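Local structure of subclass B1 metallo-beta-lactamase (Myroides odoratimimus, 6T5L) at residues S31-E36 / P171-V176; F65-D70 / I90-T95; I113-S118 / N134-F139. The protein hydrolyses beta-lactam antibiotics, carbapenems among them, probably by way of the zinc ions bound in its active site. All blocks are in the same frame, centred on the assembly; numbering follows the deposited sequence.

Overall arrangement
Interaction 2 is the core contact, every touching residue buried and the Asp66 side chain about 7 Å from a zinc ion, whereas interactions 1 and 3 are only partly buried. Interactions 1 and 2 both reach the six-stranded sheet that contains strands 34-41, 61-65 and 88-93; their nearest atoms are about 7 Å apart. Interaction 1 bridges from that sheet to the five-stranded one through one carboxylate on a backbone N-H and a small apolar touch. Interaction 2 pairs neighbouring strands and adds a buried aspartate. Interaction 3 is mostly backbone pairing with waters at one end, and it abuts interaction 2 where Leu92 and Tyr116 probably hydrogen-bond, Leu92 O to Tyr116 N 2.7 Å.

Interaction 1. Residues S31-E36 / P171-V176; sequences SNHIYE and PEDNAV
Asp173 and His33 carry the polar side of this contact. The backbone N of His33 donates to OD2 of Asp173 at 3.1 Å, a bent bond with 143° at the hydrogen, although the exact place of OD2 is less sure because the model sets it too close to the Ser31 hydroxyl. The same His33 N donates to Ser31 OG, an ST turn, with the same reserve about the hydroxyl. At the other branch of the carboxylate, OD1 of Asp173 sits at the edge of the His33 ring, 3.2 Å from His33 CD2, and the two planes are turned 43° apart. On the ring's other nitrogen, His33 ND1 is hydrogen-bonded to the backbone O of Leu57. In the alpha-beta/beta-alpha sandwich of metallo-beta-lactamases, this joins the start of strand 34-41 in one sheet to the turn leading into strand 175-179 in the other. That turn includes a G1 beta bulge, Asn174 and Ala175 both facing Phe170. Apolar contact follows deeper in: Ile34 CG1 meets Ala175 CB at 3.7 Å, with Ile34 CD1 3.8 Å from the same methyl.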
loop_
_atom_site.group_PDB
_atom_site.type_symbol
_atom_site.label_atom_id
_atom_site.label_comp_id
_atom_site.label_asym_id
_atom_site.label_seq_id
_atom_site.Cartn_x
_atom_site.Cartn_y
_atom_site.Cartn_z
ATOM N N SER A 31 -5.781 11.619 8.901
ATOM C CA SER A 31 -7.022 12.391 8.722
ATOM C C SER A 31 -8.140 11.595 9.405
ATOM O O SER A 31 -7.889 10.547 10.018
ATOM C CB SER A 31 -7.364 12.575 7.235
ATOM O OG SER A 31 -7.800 11.271 6.674
ATOM N N ASN A 32 -9.386 12.006 9.158
ATOM C CA ASN A 32 -10.524 11.270 9.685
ATOM C C ASN A 32 -10.686 9.913 8.985
ATOM O O ASN A 32 -11.178 8.971 9.601
ATOM C CB ASN A 32 -11.794 12.134 9.583
ATOM C CG ASN A 32 -11.705 13.414 10.462
ATOM O OD1 ASN A 32 -11.126 13.388 11.558
ATOM N ND2 ASN A 32 -12.280 14.510 9.989
ATOM N N HIS A 33 -10.239 9.762 7.744
ATOM C CA HIS A 33 -10.405 8.496 7.052
ATOM C C HIS A 33 -9.110 7.757 6.769
ATOM O O HIS A 33 -9.158 6.645 6.227
ATOM C CB HIS A 33 -11.117 8.711 5.714
ATOM C CG HIS A 33 -12.401 9.449 5.840
ATOM N ND1 HIS A 33 -13.527 8.901 6.412
ATOM C CD2 HIS A 33 -12.733 10.717 5.497
ATOM C CE1 HIS A 33 -14.499 9.798 6.415
ATOM N NE2 HIS A 33 -14.046 10.901 5.855
ATOM N N ILE A 34 -7.960 8.348 7.051
ATOM C CA ILE A 34 -6.728 7.837 6.486
ATOM C C ILE A 34 -5.729 7.599 7.597
ATOM O O ILE A 34 -5.260 8.542 8.220
ATOM C CB ILE A 34 -6.123 8.787 5.433
ATOM C CG1 ILE A 34 -6.978 8.859 4.194
ATOM C CG2 ILE A 34 -4.665 8.365 5.130
ATOM C CD1 ILE A 34 -7.046 7.631 3.394
ATOM N N TYR A 35 -5.311 6.370 7.723
ATOM C CA TYR A 35 -4.350 5.895 8.692
ATOM C C TYR A 35 -3.222 5.247 7.892
ATOM O O TYR A 35 -3.464 4.695 6.818
ATOM C CB TYR A 35 -5.007 4.852 9.636
ATOM C CG TYR A 35 -6.145 5.364 10.539
ATOM C CD1 TYR A 35 -7.379 5.633 10.029
ATOM C CD2 TYR A 35 -5.975 5.472 11.905
ATOM C CE1 TYR A 35 -8.395 6.080 10.810
ATOM C CE2 TYR A 35 -7.014 5.933 12.738
ATOM C CZ TYR A 35 -8.222 6.230 12.177
ATOM O OH TYR A 35 -9.284 6.666 12.944
ATOM N N GLU A 36 -2.000 5.379 8.387
ATOM C CA GLU A 36 -0.797 4.769 7.849
ATOM C C GLU A 36 -0.357 3.663 8.820
ATOM O O GLU A 36 -0.326 3.873 10.055
ATOM C CB GLU A 36 0.298 5.831 7.703
ATOM C CG GLU A 36 1.642 5.305 7.216
ATOM C CD GLU A 36 2.830 6.232 7.379
ATOM O OE1 GLU A 36 3.626 6.210 6.420
ATOM O OE2 GLU A 36 3.037 6.929 8.425
ATOM N N PRO A 171 -10.289 9.884 -2.833
ATOM C CA PRO A 171 -10.452 11.320 -3.125
ATOM C C PRO A 171 -11.043 12.155 -2.007
ATOM O O PRO A 171 -10.772 13.358 -1.977
ATOM C CB PRO A 171 -11.376 11.348 -4.370
ATOM C CG PRO A 171 -12.018 9.951 -4.449
ATOM C CD PRO A 171 -10.991 9.041 -3.825
ATOM N N GLU A 172 -11.863 11.594 -1.125
ATOM C CA GLU A 172 -12.493 12.389 -0.068
ATOM C C GLU A 172 -11.446 13.055 0.827
ATOM O O GLU A 172 -11.615 14.198 1.255
ATOM C CB GLU A 172 -13.443 11.507 0.748
ATOM C CG GLU A 172 -14.292 12.251 1.751
ATOM C CD GLU A 172 -15.184 13.258 1.082
ATOM O OE1 GLU A 172 -15.950 12.879 0.165
ATOM O OE2 GLU A 172 -15.073 14.437 1.458
ATOM N N ASP A 173 -10.335 12.384 1.091
ATOM C CA ASP A 173 -9.274 12.999 1.882
ATOM C C ASP A 173 -8.064 13.335 1.020
ATOM O O ASP A 173 -6.953 13.395 1.542
ATOM C CB ASP A 173 -8.837 12.077 3.030
ATOM C CG ASP A 173 -9.766 12.126 4.224
ATOM O OD1 ASP A 173 -10.759 12.865 4.154
ATOM O OD2 ASP A 173 -9.453 11.467 5.261
ATOM N N ASN A 174 -8.225 13.388 -0.295
ATOM C CA ASN A 174 -7.128 13.752 -1.218
ATOM C C ASN A 174 -5.856 12.930 -0.962
ATOM O O ASN A 174 -4.733 13.453 -0.875
ATOM C CB ASN A 174 -6.809 15.245 -1.119
ATOM C CG ASN A 174 -8.001 16.144 -1.432
ATOM O OD1 ASN A 174 -8.604 16.705 -0.546
ATOM N ND2 ASN A 174 -8.316 16.295 -2.694
ATOM N N ALA A 175 -6.037 11.630 -0.812
ATOM C CA ALA A 175 -4.996 10.776 -0.278
ATOM C C ALA A 175 -4.556 9.743 -1.302
ATOM O O ALA A 175 -5.399 9.056 -1.907
ATOM C CB ALA A 175 -5.502 10.089 0.994
ATOM N N VAL A 176 -3.245 9.592 -1.459
ATOM C CA VAL A 176 -2.689 8.638 -2.419
ATOM C C VAL A 176 -1.741 7.719 -1.668
ATOM O O VAL A 176 -0.837 8.206 -0.977
ATOM C CB VAL A 176 -1.955 9.367 -3.548
ATOM C CG1 VAL A 176 -1.394 8.357 -4.563
ATOM C CG2 VAL A 176 -2.869 10.393 -4.271
#

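Interaction 2. Residues F65-D70 / I90-T95; sequences FDTPTD and IGLIPT
The Phe65 ring meets Thr95 at its edge, where the Thr95 CG2 methyl lies near the ring plane, 4.0 Å from Phe65 CD2. Ile93 comes up obliquely beside the same ring, its CD1 3.5 Å from Phe65 CE2, and the two side chains run abreast. Both belong to a parallel bridge between strands 61-65 and 88-93, joined through helix 71-83 in a beta-alpha-beta crossover; 113-118 continues beside strand 88-93. The backbone N of Asp66 donates to Ile93 O at 3.0 Å, from above the carbonyl plane, and the Phe65 CA adds a CH...O contact to that oxygen.

Past the bridge the Asp66 carboxylate reaches 90-95, CG lying beside its own backbone N (chi1 -74°). Asp66 OD1 accepts the backbone N of Thr95 at 2.9 Å, head-on to the oxygen; Thr95 OG1 is also 2.9 Å from Asp66 OD1. The Asp66 side chain is buried and about 7 Å from a zinc ion, and it holds Thr95, the residue directly before the zinc ligand His96, consistent with a second-shell position. Thr67 and Leu92 meet each other and both touch Phe108 of helix 105-110. Their methyls press closer than carbons normally do, Thr67 CG2 to Leu92 CD2 being 3.5 Å.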
loop_
_atom_site.group_PDB
_atom_site.type_symbol
_atom_site.label_atom_id
_atom_site.label_comp_id
_atom_site.label_asym_id
_atom_site.label_seq_id
_atom_site.Cartn_x
_atom_site.Cartn_y
_atom_site.Cartn_z
ATOM N N PHE A 65 -4.428 -1.163 2.102
ATOM C CA PHE A 65 -3.461 -1.258 1.019
ATOM C C PHE A 65 -2.193 -1.833 1.633
ATOM O O PHE A 65 -1.616 -1.213 2.537
ATOM C CB PHE A 65 -3.197 0.127 0.385
ATOM C CG PHE A 65 -4.318 0.612 -0.460
ATOM C CD1 PHE A 65 -5.349 1.369 0.081
ATOM C CD2 PHE A 65 -4.373 0.255 -1.774
ATOM C CE1 PHE A 65 -6.410 1.810 -0.717
ATOM C CE2 PHE A 65 -5.430 0.654 -2.573
ATOM C CZ PHE A 65 -6.452 1.444 -2.052
ATOM N N ASP A 66 -1.750 -2.987 1.133
ATOM C CA ASP A 66 -0.593 -3.690 1.665
ATOM C C ASP A 66 -0.733 -4.352 3.041
ATOM O O ASP A 66 -1.147 -3.699 4.010
ATOM C CB ASP A 66 0.649 -2.824 1.708
ATOM C CG ASP A 66 1.263 -2.585 0.328
ATOM O OD1 ASP A 66 0.593 -2.907 -0.711
ATOM O OD2 ASP A 66 2.407 -2.058 0.301
ATOM N N THR A 67 -0.668 -5.670 3.087
ATOM C CA THR A 67 -0.461 -6.267 4.400
ATOM C C THR A 67 0.783 -5.673 5.051
ATOM O O THR A 67 1.737 -5.319 4.355
ATOM C CB THR A 67 -0.363 -7.796 4.335
ATOM O OG1 THR A 67 0.919 -8.223 3.833
ATOM C CG2 THR A 67 -1.505 -8.356 3.464
ATOM N N PRO A 68 0.786 -5.514 6.372
ATOM C CA PRO A 68 2.055 -5.468 7.120
ATOM C C PRO A 68 2.903 -6.696 6.802
ATOM O O PRO A 68 2.442 -7.657 6.178
ATOM C CB PRO A 68 1.634 -5.453 8.601
ATOM C CG PRO A 68 0.137 -5.070 8.616
ATOM C CD PRO A 68 -0.414 -5.554 7.252
ATOM N N THR A 69 4.162 -6.667 7.267
ATOM C CA THR A 69 5.205 -7.487 6.664
ATOM C C THR A 69 5.092 -8.963 7.035
ATOM O O THR A 69 5.665 -9.812 6.331
ATOM C CB THR A 69 6.605 -6.975 7.078
ATOM O OG1 THR A 69 6.640 -6.757 8.487
ATOM C CG2 THR A 69 6.947 -5.665 6.359
ATOM N N ASP A 70 4.388 -9.311 8.115
ATOM C CA ASP A 70 4.265 -10.720 8.446
ATOM C C ASP A 70 2.940 -11.000 9.153
ATOM O O ASP A 70 2.133 -10.091 9.413
ATOM C CB ASP A 70 5.454 -11.171 9.297
ATOM C CG ASP A 70 5.535 -10.428 10.597
ATOM O OD1 ASP A 70 4.539 -9.783 10.967
ATOM O OD2 ASP A 70 6.597 -10.448 11.241
ATOM N N ILE A 90 -13.048 -4.765 4.875
ATOM C CA ILE A 90 -13.830 -5.334 3.786
ATOM C C ILE A 90 -12.994 -5.721 2.593
ATOM O O ILE A 90 -13.531 -6.322 1.649
ATOM C CB ILE A 90 -14.968 -4.402 3.297
ATOM C CG1 ILE A 90 -14.469 -3.020 2.831
ATOM C CG2 ILE A 90 -15.935 -4.167 4.444
ATOM C CD1 ILE A 90 -15.611 -2.172 2.168
ATOM N N GLY A 91 -11.703 -5.453 2.605
ATOM C CA GLY A 91 -10.908 -5.777 1.434
ATOM C C GLY A 91 -9.448 -5.471 1.671
ATOM O O GLY A 91 -9.127 -4.500 2.338
ATOM N N LEU A 92 -8.582 -6.264 1.075
ATOM C CA LEU A 92 -7.146 -6.060 1.080
ATOM C C LEU A 92 -6.666 -5.882 -0.360
ATOM O O LEU A 92 -7.015 -6.673 -1.252
ATOM C CB LEU A 92 -6.452 -7.248 1.724
ATOM C CG LEU A 92 -4.955 -7.284 1.536
ATOM C CD1 LEU A 92 -4.231 -6.288 2.354
ATOM C CD2 LEU A 92 -4.574 -8.727 1.930
ATOM N N ILE A 93 -5.863 -4.832 -0.601
ATOM C CA ILE A 93 -5.296 -4.581 -1.899
ATOM C C ILE A 93 -3.793 -4.574 -1.769
ATOM O O ILE A 93 -3.182 -3.572 -1.408
ATOM C CB ILE A 93 -5.785 -3.240 -2.514
ATOM C CG1 ILE A 93 -7.314 -3.213 -2.561
ATOM C CG2 ILE A 93 -5.130 -3.046 -3.864
ATOM C CD1 ILE A 93 -7.900 -1.869 -2.625
ATOM N N PRO A 94 -3.129 -5.673 -2.130
ATOM C CA PRO A 94 -1.666 -5.632 -2.222
ATOM C C PRO A 94 -1.238 -4.868 -3.470
ATOM O O PRO A 94 -1.716 -5.163 -4.559
ATOM C CB PRO A 94 -1.262 -7.106 -2.301
ATOM C CG PRO A 94 -2.528 -7.909 -2.435
ATOM C CD PRO A 94 -3.698 -6.942 -2.585
ATOM N N THR A 95 -0.318 -3.911 -3.322
ATOM C CA THR A 95 -0.041 -2.966 -4.410
ATOM C C THR A 95 1.019 -3.495 -5.373
ATOM O O THR A 95 1.154 -2.922 -6.463
ATOM C CB THR A 95 0.382 -1.566 -3.878
ATOM O OG1 THR A 95 1.587 -1.669 -3.106
ATOM C CG2 THR A 95 -0.752 -0.962 -3.081
#

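Interaction 3. Residues I113-S118 / N134-F139; sequences IQTYVS and NPTKDF
Thr115 O is gripped by two donors, the backbone N of Lys137 across the contact and the side-chain NE2 of its own neighbour Gln114. The Lys137 N bond is almost straight, 3.0 Å to Thr115 O with 175° at the hydrogen. Gln114 bends at chi2 (59°), which turns CD back, and NE2 also donates to Pro135 O at 3.1 Å on a lone pair in the carbonyl plane. The amide thereby ties the two segments together at residues 114, 115 and 135. Waters extend this end: one links Gln114 OE1 to Pro135 O, a second joins Thr115 N to that same oxygen, and another runs from Ile113 O to Asn134 ND2.

Strands 116-118 and 137-139 pair in parallel as the two ends of a beta-alpha-beta unit, with helix 119-127 between them in the chain. Val117 N donates to Lys137 O, and Val117 O accepts from Phe139 N, so Val117 uses both its N-H and its C=O. On one face Lys137 runs alongside Tyr116 in the same direction, Lys137 CB 3.6 Å from Tyr116 CD2 and Lys137 CD 3.7 Å from Tyr116 CE2. The other face sets Val117 CG1 against Thr136 CB; the side chains of both residues also touch Ile122 of helix 119-127. At the far end one face of the Phe139 ring meets Ser118, whose CB makes a CH-pi contact 3.9 Å from the Phe139 ring centroid, while Ser118 OG is hydrogen-bonded with Thr121 OG1.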
loop_
_atom_site.group_PDB
_atom_site.type_symbol
_atom_site.label_atom_id
_atom_site.label_comp_id
_atom_site.label_asym_id
_atom_site.label_seq_id
_atom_site.Cartn_x
_atom_site.Cartn_y
_atom_site.Cartn_z
ATOM N N ILE A 113 -10.966 -11.913 4.875
ATOM C CA ILE A 113 -10.916 -10.595 4.240
ATOM C C ILE A 113 -10.689 -10.780 2.752
ATOM O O ILE A 113 -9.669 -11.335 2.334
ATOM C CB ILE A 113 -9.813 -9.727 4.847
ATOM C CG1 ILE A 113 -10.128 -9.464 6.347
ATOM C CG2 ILE A 113 -9.702 -8.396 4.118
ATOM C CD1 ILE A 113 -8.897 -9.064 7.155
ATOM N N GLN A 114 -11.647 -10.350 1.946
ATOM C CA GLN A 114 -11.502 -10.453 0.499
ATOM C C GLN A 114 -10.244 -9.727 0.009
ATOM O O GLN A 114 -9.995 -8.568 0.349
ATOM C CB GLN A 114 -12.720 -9.870 -0.201
ATOM C CG GLN A 114 -12.702 -10.062 -1.697
ATOM C CD GLN A 114 -12.632 -11.545 -2.075
ATOM O OE1 GLN A 114 -13.490 -12.327 -1.686
ATOM N NE2 GLN A 114 -11.626 -11.917 -2.864
ATOM N N THR A 115 -9.450 -10.434 -0.786
ATOM C CA THR A 115 -8.310 -9.874 -1.490
ATOM C C THR A 115 -8.726 -9.357 -2.863
ATOM O O THR A 115 -9.424 -10.053 -3.607
ATOM C CB THR A 115 -7.231 -10.949 -1.660
ATOM O OG1 THR A 115 -6.857 -11.371 -0.357
ATOM C CG2 THR A 115 -6.015 -10.415 -2.361
ATOM N N TYR A 116 -8.275 -8.160 -3.191
ATOM C CA TYR A 116 -8.470 -7.563 -4.512
ATOM C C TYR A 116 -7.111 -7.277 -5.116
ATOM O O TYR A 116 -6.328 -6.534 -4.520
ATOM C CB TYR A 116 -9.242 -6.254 -4.416
ATOM C CG TYR A 116 -10.674 -6.380 -3.961
ATOM C CD1 TYR A 116 -10.961 -6.438 -2.627
ATOM C CD2 TYR A 116 -11.726 -6.473 -4.867
ATOM C CE1 TYR A 116 -12.241 -6.544 -2.165
ATOM C CE2 TYR A 116 -13.025 -6.587 -4.419
ATOM C CZ TYR A 116 -13.259 -6.624 -3.043
ATOM O OH TYR A 116 -14.509 -6.706 -2.487
ATOM N N VAL A 117 -6.803 -7.856 -6.271
ATOM C CA VAL A 117 -5.442 -7.745 -6.782
ATOM C C VAL A 117 -5.456 -7.740 -8.296
ATOM O O VAL A 117 -6.381 -8.261 -8.959
ATOM C CB VAL A 117 -4.571 -8.893 -6.197
ATOM C CG1 VAL A 117 -5.234 -10.236 -6.475
ATOM C CG2 VAL A 117 -3.115 -8.863 -6.725
ATOM N N SER A 118 -4.452 -7.092 -8.846
ATOM C CA SER A 118 -4.397 -6.959 -10.281
ATOM C C SER A 118 -3.944 -8.279 -10.883
ATOM O O SER A 118 -3.253 -9.086 -10.246
ATOM C CB SER A 118 -3.427 -5.834 -10.690
ATOM O OG SER A 118 -2.096 -6.294 -10.806
ATOM N N ASN A 134 -7.130 -18.333 -0.875
ATOM C CA ASN A 134 -8.517 -17.958 -1.085
ATOM C C ASN A 134 -8.702 -17.353 -2.475
ATOM O O ASN A 134 -7.860 -16.556 -2.922
ATOM C CB ASN A 134 -8.984 -16.916 -0.024
ATOM C CG ASN A 134 -9.440 -17.571 1.262
ATOM O OD1 ASN A 134 -9.587 -18.764 1.284
ATOM N ND2 ASN A 134 -9.722 -16.782 2.314
ATOM N N PRO A 135 -9.835 -17.630 -3.136
ATOM C CA PRO A 135 -10.113 -16.981 -4.432
ATOM C C PRO A 135 -10.058 -15.462 -4.324
ATOM O O PRO A 135 -10.615 -14.846 -3.396
ATOM C CB PRO A 135 -11.521 -17.492 -4.785
ATOM C CG PRO A 135 -11.555 -18.889 -4.185
ATOM C CD PRO A 135 -10.873 -18.644 -2.820
ATOM N N THR A 136 -9.355 -14.857 -5.286
ATOM C CA THR A 136 -9.206 -13.412 -5.330
ATOM C C THR A 136 -10.263 -12.768 -6.242
ATOM O O THR A 136 -10.865 -13.411 -7.095
ATOM C CB THR A 136 -7.794 -13.056 -5.849
ATOM O OG1 THR A 136 -7.583 -13.692 -7.125
ATOM C CG2 THR A 136 -6.699 -13.533 -4.875
ATOM N N LYS A 137 -10.471 -11.474 -6.049
ATOM C CA LYS A 137 -11.208 -10.644 -6.994
ATOM C C LYS A 137 -10.163 -9.868 -7.789
ATOM O O LYS A 137 -9.315 -9.194 -7.198
ATOM C CB LYS A 137 -12.213 -9.730 -6.273
ATOM C CG LYS A 137 -13.556 -10.484 -6.153
ATOM C CD LYS A 137 -14.529 -9.915 -5.171
ATOM C CE LYS A 137 -15.923 -10.430 -5.500
ATOM N NZ LYS A 137 -16.895 -10.311 -4.392
ATOM N N ASP A 138 -10.152 -10.042 -9.110
ATOM C CA ASP A 138 -9.036 -9.595 -9.943
ATOM C C ASP A 138 -9.390 -8.375 -10.779
ATOM O O ASP A 138 -10.531 -8.207 -11.192
ATOM C CB ASP A 138 -8.574 -10.707 -10.886
ATOM C CG ASP A 138 -8.298 -12.004 -10.152
ATOM O OD1 ASP A 138 -8.173 -11.956 -8.906
ATOM O OD2 ASP A 138 -8.192 -13.051 -10.816
ATOM N N PHE A 139 -8.399 -7.546 -11.091
ATOM C CA PHE A 139 -8.683 -6.403 -11.936
ATOM C C PHE A 139 -7.528 -6.175 -12.890
ATOM O O PHE A 139 -6.379 -6.531 -12.610
ATOM C CB PHE A 139 -8.976 -5.138 -11.105
ATOM C CG PHE A 139 -7.814 -4.644 -10.242
ATOM C CD1 PHE A 139 -7.617 -5.136 -8.986
ATOM C CD2 PHE A 139 -6.935 -3.674 -10.715
ATOM C CE1 PHE A 139 -6.577 -4.696 -8.178
ATOM C CE2 PHE A 139 -5.902 -3.216 -9.910
ATOM C CZ PHE A 139 -5.737 -3.719 -8.636
HETATM O O HOH W 1 -9.854 -14.049 1.674
HETATM O O HOH W 2 -12.470 -15.149 -1.398
HETATM O O HOH W 3 -9.435 -13.521 -0.788
HETATM O O HOH W 4 -6.872 -14.421 -1.181
#